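Local coordinates for protein putative transcriptional regulator (Methanosarcina mazei, PDB 3R0A) that is probably a DNA-binding transcriptional regulator of the winged helix-turn-helix class, with a DnaD-like N-terminal domain and a dimeric assembly, at residues D16-K19 / N23-K26; K33-E38 / D46-S51; W42-A47 / S75-D80; K69-R74 / N94-I99. All coordinates share one frame; numbering follows the deposited sequence.

In the fold
Near the N terminus, interaction 1 closes the tight turn by which helix 14-22 passes into helix 26-37. Interaction 2 follows, joining the end of helix 26-37 to helix 45-51 across a short loop. Interaction 3 begins at the end of that loop, shares D46 and A47 with interaction 2, and reaches forward to strand 72-78 of the beta hairpin. Interaction 4 ties the entry to that same strand to the start of helix 93-119, so interactions 3 and 4 cross along the chain, while interaction 1 stands in series with the others. F35 packs on L72 and W42 on Q73, joining interactions 2 and 3 to interaction 4, which brings helix 93-119 into the winged helix body.

Interaction 1 (D16-K19 / N23-K26); sequences DVIK and NLTK
The backbone N of L24 turns back to K19 O at 2.8 Å, with an N-H...O angle of 158°. This is the outer bond of a Schellman motif that ends helix 14-22; the inner one runs from N23 N to C20 O. N23 sits where the chain leaves the helix with positive phi, a conformation that asparagine adopts more readily than most residues with a side chain. Beyond the turn, T25 takes the N-cap position of helix 26-37, and its hydroxyl caps a backbone N there.

As is usual in this motif, the residues joined by the outer bond also pack through their side chains. The methylene CG of K19 lies 3.8 Å from L24 CB, while the isobutyl end of L24 continues inward to M32 and approaches I18. Lysine suits this partly exposed position because its aliphatic part covers the turn while its ammonium group reaches water. Its chain bends at chi3 (-60°), bringing NZ back beside the start of helix 26-37, 4.6 Å from K26 NZ. One water joins the two sides, accepting from K19 NZ at 2.8 Å and donating to L24 O at 3.1 Å.

Interaction 2 (K33-E38 / D46-S51); sequences KSFLNE and DALSKS
This is a small apolar helix-helix contact in the core of the winged helix domain, where S34 and F35 near the end of helix 26-37 meet L48 of helix 45-51. No hydrogen bond joins the two segments, and only 132 Å² is buried between them, so the contact rests on a few carbon atoms. The CA atoms of S34 and L48 are 8.2 Å apart, a separation that one leucine side chain pointing at the other helix can bridge.

L48 uses its two methyls on different partners. CD2 approaches the F35 ring obliquely, 3.7 Å from CE1 and 3.9 Å from CZ. CD1 lies against S34 CB at 4.2 Å. The F35 and L48 side chains cross at about a right angle. F35 leaves its helix beside the contact, but with CG next to the backbone N (chi1 -86°) the far end of its ring swings toward L48. A large ring suits a position that must serve several neighbours at once, a branched leucine can divide its methyls between two residues, and a small serine lets the helices come close.

Around this pair, V59 and V63 of helix 56-68 pack on L48 and F35 respectively, I43 adds its methyl to L48, and Y88 and I90 of strand 84-90 cover F35, joining three helices and the hairpin.

Interaction 3 (W42-A47 / S75-D80); sequences WIDTDA and SQQNLD
W42 turns its indole toward S75 with CG beside the backbone N (chi1 -74°) and the ring plane swung crosswise to the stem (chi2 94°), so the six-membered ring leads. Its CZ3 atom lies 3.4 Å from both S75 CB and S75 N, CB approaching the ring obliquely, and CH2 is 3.7 Å from that CB. With OG anti to the backbone N, the serine hydroxyl is turned off the ring.

Two residues further along each segment, D44 and Q77 face one another. S75 and Q77 point toward the 42-47 segment and Q76 away, the alternation of a beta strand. The CA atoms of W42 and S75 are nevertheless 8.4 Å apart, because strand 84-90 runs between the segments: I43 makes backbone hydrogen bonds with Y88 on one side, S75 with I87 and Q77 with V85 on the other. The contact therefore spans the wing sheet of the winged helix fold, side chain over strand.

D44 is the N-cap of helix 45-51, an aspartate's favoured place; OD1 accepts from A47 N at 2.6 Å nearly along its C-O axis. Its other oxygen, OD2, stays 4.2 Å from Q77 NE2, with carboxylate and amide planes 29° apart. That is too long for a hydrogen bond, so across the segments only van der Waals packing and perhaps weak electrostatic attraction operate, consistent with a loose surface contact.

Interaction 4 (K69-R74 / N94-I99); sequences KEILQR and NQIRNI
I71 and I96 set their side chains at about a right angle, so that the tip of one meets the side of the other. I96 points across from its helix, and its extended outer chain (chi2 163°) carries CD1 to 4.2 Å from I71 CG2 and 3.9 Å from I71 O. The methyl thus rests partly on the backbone carbonyl, which the 6.4 Å separation of the two CA atoms allows. The other branch of I71 serves a different partner: CG1 lies beside the backbone N, and CD1 reaches toward I99 CG1 at 4.4 Å. I99, three residues after I96 and so on the same side of helix 93-119, also brings CG2 to 4.3 Å from K69 O.

The position of I71 follows from the chain before it. E70 has positive phi and belongs to the Schellman motif that ends helix 56-68, and I71 is the apolar residue just beyond it. Branched isoleucine suits such a junction, with one branch for I96 and the other for I99, one turn apart on helix 93-119. No hydrogen bond joins the segments, and the 200 Å² buried between them is largely aliphatic.

The contact fastens the start of long helix 93-119 to the entry of the wing. I71 bonds through its backbone to Y91, packs on I90 of strand 84-90, and is backed by L66 of helix 56-68 and M32 of helix 26-37, while Y91 also covers I96.

Interaction 1 (D16-K19 / N23-K26)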
loop_
_atom_site.group_PDB
_atom_site.type_symbol
_atom_site.label_atom_id
_atom_site.label_comp_id
_atom_site.label_asym_id
_atom_site.label_seq_id
_atom_site.Cartn_x
_atom_site.Cartn_y
_atom_site.Cartn_z
ATOM N N ASP B 16 12.133 6.878 -0.052
ATOM C CA ASP B 16 12.198 5.450 -0.347
ATOM C C ASP B 16 10.960 4.990 -1.155
ATOM O O ASP B 16 11.057 4.119 -2.021
ATOM C CB ASP B 16 12.323 4.653 0.947
ATOM C CG ASP B 16 13.746 4.628 1.477
ATOM O OD1 ASP B 16 14.623 5.334 0.908
ATOM O OD2 ASP B 16 14.006 3.891 2.467
ATOM N N VAL B 17 9.813 5.594 -0.891
ATOM C CA VAL B 17 8.598 5.196 -1.573
ATOM C C VAL B 17 8.630 5.652 -3.024
ATOM O O VAL B 17 8.226 4.920 -3.945
ATOM C CB VAL B 17 7.341 5.743 -0.863
ATOM C CG1 VAL B 17 6.118 5.642 -1.742
ATOM C CG2 VAL B 17 7.110 4.975 0.424
ATOM N N ILE B 18 9.106 6.877 -3.207
ATOM C CA ILE B 18 9.303 7.452 -4.514
ATOM C C ILE B 18 10.415 6.721 -5.231
ATOM O O ILE B 18 10.281 6.448 -6.415
ATOM C CB ILE B 18 9.601 8.983 -4.448
ATOM C CG1 ILE B 18 8.341 9.730 -3.978
ATOM C CG2 ILE B 18 10.084 9.519 -5.838
ATOM C CD1 ILE B 18 8.507 11.234 -3.952
ATOM N N LYS B 19 11.501 6.381 -4.547
ATOM C CA LYS B 19 12.499 5.557 -5.235
ATOM C C LYS B 19 11.965 4.190 -5.688
ATOM O O LYS B 19 12.317 3.728 -6.775
ATOM C CB LYS B 19 13.810 5.456 -4.474
ATOM C CG LYS B 19 14.584 6.809 -4.506
ATOM C CD LYS B 19 16.020 6.688 -3.977
ATOM C CE LYS B 19 16.110 6.195 -2.529
ATOM N NZ LYS B 19 17.466 5.504 -2.369
ATOM N N ASN B 23 11.607 3.430 -9.473
ATOM C CA ASN B 23 12.800 2.599 -9.576
ATOM C C ASN B 23 14.068 3.418 -9.712
ATOM O O ASN B 23 14.843 3.230 -10.648
ATOM C CB ASN B 23 12.684 1.602 -10.736
ATOM C CG ASN B 23 13.735 0.530 -10.661
ATOM O OD1 ASN B 23 14.145 0.101 -9.551
ATOM N ND2 ASN B 23 14.226 0.110 -11.829
ATOM N N LEU B 24 14.276 4.320 -8.751
ATOM C CA LEU B 24 15.388 5.264 -8.762
ATOM C C LEU B 24 16.507 4.845 -7.809
ATOM O O LEU B 24 16.255 4.479 -6.668
ATOM C CB LEU B 24 14.878 6.664 -8.340
ATOM C CG LEU B 24 13.682 7.269 -9.080
ATOM C CD1 LEU B 24 13.320 8.682 -8.651
ATOM C CD2 LEU B 24 13.941 7.310 -10.555
ATOM N N THR B 25 17.752 4.947 -8.245
ATOM C CA THR B 25 18.851 4.940 -7.256
ATOM C C THR B 25 18.908 6.253 -6.493
ATOM O O THR B 25 18.216 7.205 -6.828
ATOM C CB THR B 25 20.207 4.771 -7.908
ATOM O OG1 THR B 25 20.400 5.864 -8.804
ATOM C CG2 THR B 25 20.265 3.466 -8.671
ATOM N N LYS B 26 19.748 6.280 -5.461
ATOM C CA LYS B 26 20.094 7.488 -4.702
ATOM C C LYS B 26 20.429 8.644 -5.649
ATOM O O LYS B 26 19.915 9.763 -5.513
ATOM C CB LYS B 26 21.303 7.153 -3.792
ATOM C CG LYS B 26 21.662 8.192 -2.694
ATOM C CD LYS B 26 20.834 8.066 -1.389
ATOM C CE LYS B 26 21.281 6.903 -0.486
ATOM N NZ LYS B 26 20.463 6.879 0.774
HETATM O O HOH W 1 17.033 3.219 -3.980
#

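Interaction 2 (K33-E38 / D46-S51)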
loop_
_atom_site.group_PDB
_atom_site.type_symbol
_atom_site.label_atom_id
_atom_site.label_comp_id
_atom_site.label_asym_id
_atom_site.label_seq_id
_atom_site.Cartn_x
_atom_site.Cartn_y
_atom_site.Cartn_z
ATOM N N LYS B 33 15.906 15.577 -8.137
ATOM C CA LYS B 33 15.817 16.680 -7.149
ATOM C C LYS B 33 16.447 17.939 -7.755
ATOM O O LYS B 33 15.882 19.029 -7.638
ATOM C CB LYS B 33 16.536 16.371 -5.815
ATOM C CG LYS B 33 16.097 15.136 -5.028
ATOM C CD LYS B 33 14.906 15.348 -4.091
ATOM C CE LYS B 33 15.318 15.584 -2.629
ATOM N NZ LYS B 33 16.364 14.628 -2.155
ATOM N N SER B 34 17.604 17.764 -8.406
ATOM C CA SER B 34 18.290 18.834 -9.113
ATOM C C SER B 34 17.428 19.590 -10.128
ATOM O O SER B 34 17.529 20.815 -10.251
ATOM C CB SER B 34 19.515 18.282 -9.820
ATOM O OG SER B 34 20.688 18.722 -9.165
ATOM N N PHE B 35 16.611 18.844 -10.870
ATOM C CA PHE B 35 15.698 19.427 -11.835
ATOM C C PHE B 35 14.585 20.138 -11.076
ATOM O O PHE B 35 14.220 21.270 -11.410
ATOM C CB PHE B 35 15.099 18.351 -12.739
ATOM C CG PHE B 35 15.935 18.010 -13.937
ATOM C CD1 PHE B 35 16.716 16.866 -13.953
ATOM C CD2 PHE B 35 15.934 18.824 -15.069
ATOM C CE1 PHE B 35 17.482 16.536 -15.095
ATOM C CE2 PHE B 35 16.690 18.499 -16.201
ATOM C CZ PHE B 35 17.470 17.363 -16.211
ATOM N N LEU B 36 14.063 19.452 -10.050
ATOM C CA LEU B 36 12.989 19.979 -9.207
ATOM C C LEU B 36 13.358 21.284 -8.489
ATOM O O LEU B 36 12.524 22.168 -8.329
ATOM C CB LEU B 36 12.532 18.915 -8.195
ATOM C CG LEU B 36 11.606 17.815 -8.758
ATOM C CD1 LEU B 36 11.286 16.782 -7.705
ATOM C CD2 LEU B 36 10.322 18.383 -9.332
ATOM N N ASN B 37 14.615 21.377 -8.070
ATOM C CA ASN B 37 15.163 22.538 -7.395
ATOM C C ASN B 37 15.289 23.769 -8.317
ATOM O O ASN B 37 15.309 24.897 -7.832
ATOM C CB ASN B 37 16.516 22.153 -6.785
ATOM C CG ASN B 37 17.125 23.256 -5.966
ATOM O OD1 ASN B 37 16.553 23.697 -4.968
ATOM N ND2 ASN B 37 18.301 23.716 -6.384
ATOM N N GLU B 38 15.381 23.537 -9.637
ATOM C CA GLU B 38 15.262 24.595 -10.660
ATOM C C GLU B 38 14.223 24.228 -11.744
ATOM O O GLU B 38 14.583 23.848 -12.855
ATOM C CB GLU B 38 16.626 24.919 -11.296
ATOM C CG GLU B 38 17.659 25.523 -10.342
ATOM C CD GLU B 38 19.032 25.634 -10.979
ATOM O OE1 GLU B 38 19.138 26.066 -12.144
ATOM O OE2 GLU B 38 20.023 25.287 -10.317
ATOM N N ASP B 46 26.169 17.579 -19.332
ATOM C CA ASP B 46 27.473 18.171 -19.052
ATOM C C ASP B 46 27.369 19.232 -17.949
ATOM O O ASP B 46 28.111 19.186 -16.964
ATOM C CB ASP B 46 28.100 18.745 -20.326
ATOM C CG ASP B 46 28.772 17.680 -21.185
ATOM O OD1 ASP B 46 29.038 17.967 -22.372
ATOM O OD2 ASP B 46 29.044 16.554 -20.693
ATOM N N ALA B 47 26.430 20.165 -18.101
ATOM C CA ALA B 47 26.177 21.184 -17.081
ATOM C C ALA B 47 25.827 20.555 -15.728
ATOM O O ALA B 47 26.324 20.971 -14.680
ATOM C CB ALA B 47 25.059 22.123 -17.541
ATOM N N LEU B 48 24.972 19.540 -15.766
ATOM C CA LEU B 48 24.468 18.902 -14.568
ATOM C C LEU B 48 25.555 18.120 -13.863
ATOM O O LEU B 48 25.559 18.016 -12.631
ATOM C CB LEU B 48 23.338 17.962 -14.957
ATOM C CG LEU B 48 22.176 17.694 -14.017
ATOM C CD1 LEU B 48 21.607 18.978 -13.441
ATOM C CD2 LEU B 48 21.142 16.965 -14.836
ATOM N N SER B 49 26.467 17.559 -14.657
ATOM C CA SER B 49 27.593 16.792 -14.138
ATOM C C SER B 49 28.514 17.698 -13.333
ATOM O O SER B 49 29.113 17.275 -12.340
ATOM C CB SER B 49 28.364 16.142 -15.283
ATOM O OG SER B 49 28.961 14.933 -14.851
ATOM N N LYS B 50 28.620 18.948 -13.782
ATOM C CA LYS B 50 29.371 19.977 -13.077
ATOM C C LYS B 50 28.569 20.469 -11.874
ATOM O O LYS B 50 29.143 20.732 -10.806
ATOM C CB LYS B 50 29.702 21.153 -14.012
ATOM C CG LYS B 50 30.547 20.799 -15.250
ATOM C CD LYS B 50 32.033 20.643 -14.927
ATOM C CE LYS B 50 32.907 20.892 -16.169
ATOM N NZ LYS B 50 34.361 20.648 -15.883
ATOM N N SER B 51 27.250 20.575 -12.060
ATOM C CA SER B 51 26.331 21.116 -11.052
ATOM C C SER B 51 26.352 20.282 -9.779
ATOM O O SER B 51 26.365 20.822 -8.667
ATOM C CB SER B 51 24.905 21.195 -11.616
ATOM O OG SER B 51 24.037 21.936 -10.772
#

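Interaction 3 (W42-A47 / S75-D80)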
loop_
_atom_site.group_PDB
_atom_site.type_symbol
_atom_site.label_atom_id
_atom_site.label_comp_id
_atom_site.label_asym_id
_atom_site.label_seq_id
_atom_site.Cartn_x
_atom_site.Cartn_y
_atom_site.Cartn_z
ATOM N N TRP B 42 16.291 24.663 -18.520
ATOM C CA TRP B 42 16.699 23.627 -19.436
ATOM C C TRP B 42 18.190 23.409 -19.195
ATOM O O TRP B 42 19.025 24.333 -19.355
ATOM C CB TRP B 42 16.443 24.062 -20.865
ATOM C CG TRP B 42 15.000 24.052 -21.276
ATOM C CD1 TRP B 42 14.128 25.104 -21.233
ATOM C CD2 TRP B 42 14.276 22.953 -21.857
ATOM N NE1 TRP B 42 12.904 24.724 -21.734
ATOM C CE2 TRP B 42 12.968 23.410 -22.125
ATOM C CE3 TRP B 42 14.605 21.623 -22.164
ATOM C CZ2 TRP B 42 11.983 22.586 -22.693
ATOM C CZ3 TRP B 42 13.616 20.791 -22.718
ATOM C CH2 TRP B 42 12.331 21.281 -22.984
ATOM N N ILE B 43 18.521 22.193 -18.781
ATOM C CA ILE B 43 19.884 21.850 -18.393
ATOM C C ILE B 43 20.330 20.670 -19.245
ATOM O O ILE B 43 19.500 19.890 -19.741
ATOM C CB ILE B 43 19.978 21.536 -16.859
ATOM C CG1 ILE B 43 19.229 22.608 -16.039
ATOM C CG2 ILE B 43 21.439 21.412 -16.391
ATOM C CD1 ILE B 43 18.776 22.157 -14.639
ATOM N N ASP B 44 21.635 20.574 -19.458
ATOM C CA ASP B 44 22.200 19.414 -20.127
ATOM C C ASP B 44 23.017 18.592 -19.146
ATOM O O ASP B 44 23.292 19.020 -18.021
ATOM C CB ASP B 44 23.026 19.810 -21.356
ATOM C CG ASP B 44 24.045 20.881 -21.054
ATOM O OD1 ASP B 44 24.881 20.680 -20.144
ATOM O OD2 ASP B 44 24.009 21.928 -21.732
ATOM N N THR B 45 23.388 17.400 -19.585
ATOM C CA THR B 45 24.086 16.444 -18.738
ATOM C C THR B 45 25.521 16.859 -18.409
ATOM O O THR B 45 26.026 16.526 -17.328
ATOM C CB THR B 45 24.075 15.065 -19.369
ATOM O OG1 THR B 45 24.610 15.153 -20.696
ATOM C CG2 THR B 45 22.647 14.556 -19.430
ATOM N N ASP B 46 26.169 17.579 -19.332
ATOM C CA ASP B 46 27.473 18.171 -19.052
ATOM C C ASP B 46 27.369 19.232 -17.949
ATOM O O ASP B 46 28.111 19.186 -16.964
ATOM C CB ASP B 46 28.100 18.745 -20.326
ATOM C CG ASP B 46 28.772 17.680 -21.185
ATOM O OD1 ASP B 46 29.038 17.967 -22.372
ATOM O OD2 ASP B 46 29.044 16.554 -20.693
ATOM N N ALA B 47 26.430 20.165 -18.101
ATOM C CA ALA B 47 26.177 21.184 -17.081
ATOM C C ALA B 47 25.827 20.555 -15.728
ATOM O O ALA B 47 26.324 20.971 -14.680
ATOM C CB ALA B 47 25.059 22.123 -17.541
ATOM N N SER B 75 14.487 18.488 -25.062
ATOM C CA SER B 75 14.663 19.273 -26.291
ATOM C C SER B 75 16.110 19.208 -26.818
ATOM O O SER B 75 16.920 18.428 -26.314
ATOM C CB SER B 75 14.234 20.730 -26.053
ATOM O OG SER B 75 14.211 21.449 -27.269
ATOM N N GLN B 76 16.414 20.027 -27.836
ATOM C CA GLN B 76 17.749 20.087 -28.481
ATOM C C GLN B 76 18.271 21.498 -28.580
ATOM O O GLN B 76 17.561 22.376 -29.058
ATOM C CB GLN B 76 17.624 19.669 -29.916
ATOM C CG GLN B 76 17.890 18.269 -30.251
ATOM C CD GLN B 76 17.624 18.056 -31.697
ATOM O OE1 GLN B 76 16.718 17.328 -32.049
ATOM N NE2 GLN B 76 18.388 18.722 -32.561
ATOM N N GLN B 77 19.520 21.711 -28.176
ATOM C CA GLN B 77 20.257 22.917 -28.550
ATOM C C GLN B 77 21.213 22.582 -29.714
ATOM O O GLN B 77 22.249 21.980 -29.515
ATOM C CB GLN B 77 20.982 23.490 -27.315
ATOM C CG GLN B 77 22.189 24.390 -27.599
ATOM C CD GLN B 77 23.214 24.397 -26.463
ATOM O OE1 GLN B 77 24.273 25.044 -26.561
ATOM N NE2 GLN B 77 22.905 23.670 -25.375
ATOM N N ASN B 78 20.827 22.936 -30.932
ATOM C CA ASN B 78 21.684 22.774 -32.108
ATOM C C ASN B 78 23.004 23.549 -31.955
ATOM O O ASN B 78 23.033 24.608 -31.333
ATOM C CB ASN B 78 20.914 23.134 -33.383
ATOM C CG ASN B 78 19.836 22.062 -33.754
ATOM O OD1 ASN B 78 19.474 21.202 -32.929
ATOM N ND2 ASN B 78 19.326 22.120 -34.990
ATOM N N LEU B 79 24.099 22.975 -32.467
ATOM C CA LEU B 79 25.461 23.528 -32.273
ATOM C C LEU B 79 26.038 24.079 -33.583
ATOM O O LEU B 79 25.650 23.610 -34.645
ATOM C CB LEU B 79 26.418 22.453 -31.710
ATOM C CG LEU B 79 26.185 21.725 -30.375
ATOM C CD1 LEU B 79 27.234 20.638 -30.225
ATOM C CD2 LEU B 79 26.194 22.663 -29.182
ATOM N N ASP B 80 26.966 25.037 -33.498
ATOM C CA ASP B 80 27.598 25.685 -34.679
ATOM C C ASP B 80 28.088 24.712 -35.721
ATOM O O ASP B 80 27.775 24.841 -36.897
ATOM C CB ASP B 80 28.774 26.571 -34.281
ATOM C CG ASP B 80 28.337 27.850 -33.590
ATOM O OD1 ASP B 80 27.149 28.243 -33.731
ATOM O OD2 ASP B 80 29.188 28.461 -32.896
#

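Interaction 4 (K69-R74 / N94-I99)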
loop_
_atom_site.group_PDB
_atom_site.type_symbol
_atom_site.label_atom_id
_atom_site.label_comp_id
_atom_site.label_asym_id
_atom_site.label_seq_id
_atom_site.Cartn_x
_atom_site.Cartn_y
_atom_site.Cartn_z
ATOM N N LYS B 69 10.804 7.419 -18.349
ATOM C CA LYS B 69 9.716 7.290 -17.395
ATOM C C LYS B 69 8.773 8.483 -17.421
ATOM O O LYS B 69 7.849 8.553 -16.615
ATOM C CB LYS B 69 10.264 7.060 -15.990
ATOM C CG LYS B 69 10.827 5.657 -15.825
ATOM C CD LYS B 69 11.146 5.325 -14.409
ATOM C CE LYS B 69 11.781 3.940 -14.308
ATOM N NZ LYS B 69 10.733 2.859 -14.249
ATOM N N GLU B 70 9.016 9.407 -18.358
ATOM C CA GLU B 70 8.191 10.610 -18.585
ATOM C C GLU B 70 8.238 11.621 -17.450
ATOM O O GLU B 70 7.316 12.419 -17.271
ATOM C CB GLU B 70 6.738 10.288 -18.945
ATOM C CG GLU B 70 6.524 8.958 -19.667
ATOM C CD GLU B 70 6.480 9.042 -21.176
ATOM O OE1 GLU B 70 6.865 10.092 -21.748
ATOM O OE2 GLU B 70 6.057 8.019 -21.791
ATOM N N ILE B 71 9.319 11.592 -16.680
ATOM C CA ILE B 71 9.531 12.605 -15.637
ATOM C C ILE B 71 10.168 13.878 -16.243
ATOM O O ILE B 71 10.085 14.970 -15.661
ATOM C CB ILE B 71 10.482 12.095 -14.549
ATOM C CG1 ILE B 71 9.947 10.820 -13.872
ATOM C CG2 ILE B 71 10.878 13.253 -13.587
ATOM C CD1 ILE B 71 8.424 10.772 -13.568
ATOM N N LEU B 72 10.797 13.728 -17.409
ATOM C CA LEU B 72 11.645 14.773 -17.954
ATOM C C LEU B 72 11.203 15.019 -19.387
ATOM O O LEU B 72 10.944 14.081 -20.124
ATOM C CB LEU B 72 13.090 14.289 -17.933
ATOM C CG LEU B 72 14.213 15.046 -17.262
ATOM C CD1 LEU B 72 13.927 15.617 -15.824
ATOM C CD2 LEU B 72 15.441 14.150 -17.249
ATOM N N GLN B 73 11.064 16.287 -19.745
ATOM C CA GLN B 73 10.912 16.721 -21.126
ATOM C C GLN B 73 12.303 16.864 -21.749
ATOM O O GLN B 73 13.240 17.310 -21.079
ATOM C CB GLN B 73 10.192 18.084 -21.144
ATOM C CG GLN B 73 9.919 18.669 -22.531
ATOM C CD GLN B 73 8.966 19.878 -22.504
ATOM O OE1 GLN B 73 8.510 20.318 -21.442
ATOM N NE2 GLN B 73 8.668 20.412 -23.682
ATOM N N ARG B 74 12.421 16.516 -23.027
ATOM C CA ARG B 74 13.707 16.623 -23.721
ATOM C C ARG B 74 13.634 17.476 -24.987
ATOM O O ARG B 74 12.853 17.204 -25.878
ATOM C CB ARG B 74 14.275 15.218 -24.065
ATOM C CG ARG B 74 15.703 15.244 -24.663
ATOM C CD ARG B 74 16.143 13.872 -25.170
ATOM N NE ARG B 74 15.418 13.476 -26.369
ATOM C CZ ARG B 74 15.400 12.243 -26.864
ATOM N NH1 ARG B 74 16.089 11.265 -26.270
ATOM N NH2 ARG B 74 14.697 11.975 -27.955
ATOM N N ASN B 94 2.757 17.869 -11.265
ATOM C CA ASN B 94 1.403 17.346 -11.378
ATOM C C ASN B 94 1.225 16.280 -12.442
ATOM O O ASN B 94 0.405 15.356 -12.296
ATOM C CB ASN B 94 0.457 18.506 -11.704
ATOM C CG ASN B 94 -0.870 18.365 -11.033
ATOM O OD1 ASN B 94 -1.000 18.624 -9.830
ATOM N ND2 ASN B 94 -1.872 17.938 -11.798
ATOM N N GLN B 95 1.959 16.437 -13.538
ATOM C CA GLN B 95 2.033 15.395 -14.547
ATOM C C GLN B 95 2.654 14.169 -13.872
ATOM O O GLN B 95 2.457 13.032 -14.297
ATOM C CB GLN B 95 2.918 15.857 -15.711
ATOM C CG GLN B 95 2.350 17.009 -16.571
ATOM C CD GLN B 95 3.139 17.227 -17.874
ATOM O OE1 GLN B 95 3.336 18.365 -18.318
ATOM N NE2 GLN B 95 3.594 16.132 -18.482
ATOM N N ILE B 96 3.372 14.446 -12.788
ATOM C CA ILE B 96 4.245 13.513 -12.134
ATOM C C ILE B 96 3.509 12.817 -10.986
ATOM O O ILE B 96 3.620 11.595 -10.809
ATOM C CB ILE B 96 5.536 14.260 -11.684
ATOM C CG1 ILE B 96 6.435 14.490 -12.919
ATOM C CG2 ILE B 96 6.266 13.533 -10.557
ATOM C CD1 ILE B 96 7.521 15.541 -12.733
ATOM N N ARG B 97 2.766 13.604 -10.218
ATOM C CA ARG B 97 1.864 13.092 -9.225
ATOM C C ARG B 97 1.053 11.970 -9.884
ATOM O O ARG B 97 0.980 10.859 -9.378
ATOM C CB ARG B 97 0.989 14.256 -8.737
ATOM C CG ARG B 97 -0.323 13.908 -8.024
ATOM C CD ARG B 97 -1.437 14.896 -8.410
ATOM N NE ARG B 97 -2.762 14.283 -8.260
ATOM C CZ ARG B 97 -3.893 14.722 -8.815
ATOM N NH1 ARG B 97 -3.905 15.806 -9.589
ATOM N NH2 ARG B 97 -5.024 14.061 -8.594
ATOM N N ASN B 98 0.482 12.235 -11.049
ATOM C CA ASN B 98 -0.333 11.223 -11.685
ATOM C C ASN B 98 0.468 9.953 -12.001
ATOM O O ASN B 98 -0.079 8.856 -11.956
ATOM C CB ASN B 98 -1.034 11.761 -12.945
ATOM C CG ASN B 98 -1.940 12.972 -12.672
ATOM O OD1 ASN B 98 -2.164 13.402 -11.515
ATOM N ND2 ASN B 98 -2.471 13.539 -13.759
ATOM N N ILE B 99 1.760 10.102 -12.312
ATOM C CA ILE B 99 2.610 8.944 -12.666
ATOM C C ILE B 99 2.775 8.076 -11.444
ATOM O O ILE B 99 2.568 6.869 -11.476
ATOM C CB ILE B 99 4.057 9.338 -13.127
ATOM C CG1 ILE B 99 4.053 10.411 -14.229
ATOM C CG2 ILE B 99 4.883 8.068 -13.508
ATOM C CD1 ILE B 99 3.624 9.939 -15.624
#